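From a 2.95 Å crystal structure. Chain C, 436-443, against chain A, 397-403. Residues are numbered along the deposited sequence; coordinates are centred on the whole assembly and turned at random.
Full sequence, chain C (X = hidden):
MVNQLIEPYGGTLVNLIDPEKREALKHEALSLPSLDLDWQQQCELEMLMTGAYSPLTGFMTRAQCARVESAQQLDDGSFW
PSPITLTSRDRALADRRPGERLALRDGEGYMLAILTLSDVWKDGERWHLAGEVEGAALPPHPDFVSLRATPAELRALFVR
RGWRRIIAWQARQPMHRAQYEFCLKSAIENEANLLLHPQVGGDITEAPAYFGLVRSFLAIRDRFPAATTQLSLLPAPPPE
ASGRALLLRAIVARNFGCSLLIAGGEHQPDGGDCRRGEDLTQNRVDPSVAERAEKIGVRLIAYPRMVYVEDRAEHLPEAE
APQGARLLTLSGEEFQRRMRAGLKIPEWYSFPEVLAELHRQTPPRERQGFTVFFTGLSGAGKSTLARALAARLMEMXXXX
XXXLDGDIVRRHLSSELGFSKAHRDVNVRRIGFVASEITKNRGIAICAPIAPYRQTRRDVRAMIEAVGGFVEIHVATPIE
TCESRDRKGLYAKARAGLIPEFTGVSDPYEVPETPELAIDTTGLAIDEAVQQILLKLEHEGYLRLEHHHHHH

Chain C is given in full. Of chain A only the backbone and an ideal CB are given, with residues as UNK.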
# COMPACT_ATOMS: atom_id res chain seq x y z
N SER C 436 -16.99 -35.26 9.49
CA SER C 436 -15.64 -35.12 8.94
C SER C 436 -15.62 -34.32 7.62
O SER C 436 -14.75 -33.47 7.41
CB SER C 436 -14.95 -36.47 8.75
OG SER C 436 -15.50 -37.17 7.65
N GLU C 437 -16.58 -34.59 6.74
CA GLU C 437 -16.71 -33.79 5.53
C GLU C 437 -16.96 -32.30 5.87
O GLU C 437 -16.33 -31.40 5.28
CB GLU C 437 -17.80 -34.33 4.60
CG GLU C 437 -17.49 -35.72 4.01
CD GLU C 437 -16.51 -35.68 2.84
OE1 GLU C 437 -16.73 -34.85 1.93
OE2 GLU C 437 -15.53 -36.48 2.82
N ILE C 438 -17.85 -32.04 6.82
CA ILE C 438 -18.06 -30.63 7.17
C ILE C 438 -16.73 -30.00 7.58
O ILE C 438 -16.47 -28.84 7.27
CB ILE C 438 -19.12 -30.41 8.29
CG1 ILE C 438 -20.46 -31.05 7.95
CG2 ILE C 438 -19.36 -28.95 8.50
CD1 ILE C 438 -20.96 -30.68 6.59
N THR C 439 -15.87 -30.75 8.27
CA THR C 439 -14.71 -30.13 8.89
C THR C 439 -13.53 -30.06 7.95
O THR C 439 -12.83 -29.03 7.89
CB THR C 439 -14.34 -30.74 10.29
OG1 THR C 439 -12.99 -31.21 10.28
CG2 THR C 439 -15.23 -31.87 10.63
N LYS C 440 -13.33 -31.15 7.20
CA LYS C 440 -12.41 -31.16 6.07
C LYS C 440 -12.58 -29.91 5.23
O LYS C 440 -11.61 -29.29 4.80
CB LYS C 440 -12.70 -32.39 5.22
CG LYS C 440 -12.10 -32.44 3.80
CD LYS C 440 -13.01 -33.34 2.94
CE LYS C 440 -12.30 -33.99 1.80
NZ LYS C 440 -13.09 -35.16 1.34
N ASN C 441 -13.83 -29.53 5.00
CA ASN C 441 -14.16 -28.34 4.19
C ASN C 441 -14.21 -27.01 4.93
O ASN C 441 -14.79 -26.05 4.43
CB ASN C 441 -15.49 -28.54 3.46
CG ASN C 441 -15.30 -28.86 2.01
OD1 ASN C 441 -14.71 -28.06 1.27
ND2 ASN C 441 -15.80 -30.02 1.56
N ARG C 442 -13.65 -26.98 6.12
CA ARG C 442 -13.53 -25.78 6.90
C ARG C 442 -14.79 -25.29 7.51
O ARG C 442 -14.94 -24.12 7.72
CB ARG C 442 -12.92 -24.68 6.10
CG ARG C 442 -11.45 -24.68 6.14
CD ARG C 442 -10.96 -23.46 5.42
NE ARG C 442 -9.64 -23.66 4.85
CZ ARG C 442 -9.28 -23.22 3.65
NH1 ARG C 442 -10.16 -22.58 2.89
NH2 ARG C 442 -8.06 -23.44 3.21
N GLY C 443 -15.69 -26.18 7.85
CA GLY C 443 -16.88 -25.82 8.60
C GLY C 443 -16.76 -26.25 10.05
O GLY C 443 -15.80 -26.90 10.41
N UNK A 397 -7.36 -26.57 -6.09
CA UNK A 397 -7.24 -26.08 -4.73
C UNK A 397 -8.24 -24.96 -4.44
O UNK A 397 -9.07 -24.59 -5.29
CB UNK A 397 -5.81 -25.59 -4.48
N UNK A 398 -8.17 -24.39 -3.25
CA UNK A 398 -9.17 -23.41 -2.88
C UNK A 398 -10.44 -24.08 -2.36
O UNK A 398 -10.84 -23.86 -1.22
CB UNK A 398 -9.50 -22.51 -4.08
N UNK A 399 -11.06 -24.90 -3.20
CA UNK A 399 -12.16 -25.74 -2.73
C UNK A 399 -11.77 -27.21 -2.72
O UNK A 399 -11.10 -27.69 -3.62
CB UNK A 399 -13.40 -25.53 -3.61
N UNK A 400 -12.17 -27.92 -1.67
CA UNK A 400 -11.91 -29.36 -1.56
C UNK A 400 -12.95 -30.14 -2.35
O UNK A 400 -14.13 -29.77 -2.38
CB UNK A 400 -11.91 -29.80 -0.10
N UNK A 401 -12.51 -31.22 -3.00
CA UNK A 401 -13.40 -32.09 -3.77
C UNK A 401 -13.63 -33.43 -3.10
O UNK A 401 -12.70 -34.07 -2.64
CB UNK A 401 -12.83 -32.31 -5.17
N UNK A 402 -14.89 -33.85 -3.03
CA UNK A 402 -15.24 -35.15 -2.47
C UNK A 402 -16.01 -35.96 -3.50
O UNK A 402 -17.00 -35.49 -4.08
CB UNK A 402 -16.06 -34.99 -1.19
N UNK A 403 -15.55 -37.18 -3.74
CA UNK A 403 -16.24 -38.10 -4.63
C UNK A 403 -17.21 -38.97 -3.86
O UNK A 403 -16.80 -39.93 -3.23
CB UNK A 403 -15.24 -38.97 -5.39

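Chain C presents the last turn of a helix, 436-440, and the loop that follows it. Chain A passes along it as a loop that becomes a strand at 401. The strand runs roughly antiparallel to the helix, at 155° between their N-to-C directions.

Position 397 is out of reach of the chain C stretch. Its phi is 57° and its psi -177°. A positive phi by itself favours glycine, and chain C adds no further demand. The residue is A:Gly397. Its O accepts a weak backbone hydrogen bond from the N of position 399, 2.9 Å away.

Position 398 has phi 83° and psi -60°. At these angles a CB would be jammed against the carbonyl O of the residue before, so the backbone by itself calls for glycine. The ideal CB points away from chain C in any case. The residue is A:Gly398. Its carbonyl O is 4.4 Å from C:Arg442 NH1, a loose approach.

Position 399 has ordinary extended angles. Its CB points sideways, and no chain C atom of this stretch lies within 5.5 Å of it. Many side chains would suit, long polar ones included. The residue is A:Arg399. Its end leads away from chain C, and NH1 and NH2 are hydrogen-bonded elsewhere in the structure.

Position 400 points its CB toward chain C, at the point where the helix ends. The ideal CB is 3.6 Å from C:Asn441 OD1 and 4.6 Å from C:Lys440 CE. The neighbours are mixed: the acceptor C:Asn441 OD1, the carbonyl C:Lys440 O and the aliphatic part of C:Lys440. Small residues such as alanine, serine or cysteine suit them, and a longer polar side chain is not excluded. Nothing here demands a charge. The residue is A:Cys400, with chi1 in the m well. Its SG lies 4.1 Å from C:Lys440 O, and its CB lies 3.6 Å from C:Asn441 OD1. These are packing contacts; neither is a hydrogen bond.

Position 401 begins the strand and turns its CB away. Chain C sets no preference, and the extended backbone suits a beta-branched residue among others. The residue is A:Val401, with chi1 at 179°. Its carbonyl O is 4.1 Å from C:Lys440 NZ, and its side chain stays 7.0 Å or more from chain C.

Position 402 faces chain C squarely. The ideal CB is 3.2 Å from C:Glu437 OE1, which is tight, and 3.9 Å from C:Lys440 NZ. An acid and an amine therefore sit side by side, already joined by a salt bridge from C:Lys440 NZ to C:Glu437 OE2 at 3.1 Å. A short group that can both donate and accept fits best, so serine or threonine is likely; the strand angles suit threonine. The residue is A:Thr402, with chi1 in the m well. Its OG1 donates to C:Glu437 OE1 at 2.5 Å and accepts from C:Lys440 NZ at 2.8 Å. One hydroxyl thus bridges both charged groups.

Position 403 points away, following the strand alternation. Many side chains would do. The residue is A:Leu403, which makes no contact with this stretch.

Chain A (397-403) GGRCVTL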
# COMPACT_ATOMS: atom_id res chain seq x y z
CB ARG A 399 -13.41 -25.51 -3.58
CG ARG A 399 -13.94 -24.08 -3.47
CD ARG A 399 -14.95 -23.79 -4.54
NE ARG A 399 -14.33 -23.83 -5.85
CZ ARG A 399 -14.91 -23.37 -6.96
NH1 ARG A 399 -16.15 -22.87 -6.90
NH2 ARG A 399 -14.26 -23.41 -8.12
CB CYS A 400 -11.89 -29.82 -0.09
SG CYS A 400 -10.46 -29.32 0.88
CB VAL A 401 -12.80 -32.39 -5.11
CG1 VAL A 401 -13.74 -33.31 -5.88
CG2 VAL A 401 -12.51 -31.10 -5.86
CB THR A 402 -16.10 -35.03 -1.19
OG1 THR A 402 -15.32 -34.46 -0.13
CG2 THR A 402 -16.63 -36.39 -0.78
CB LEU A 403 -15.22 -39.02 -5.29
CG LEU A 403 -15.47 -39.34 -6.78
CD1 LEU A 403 -14.54 -40.44 -7.27
CD2 LEU A 403 -16.92 -39.70 -7.09
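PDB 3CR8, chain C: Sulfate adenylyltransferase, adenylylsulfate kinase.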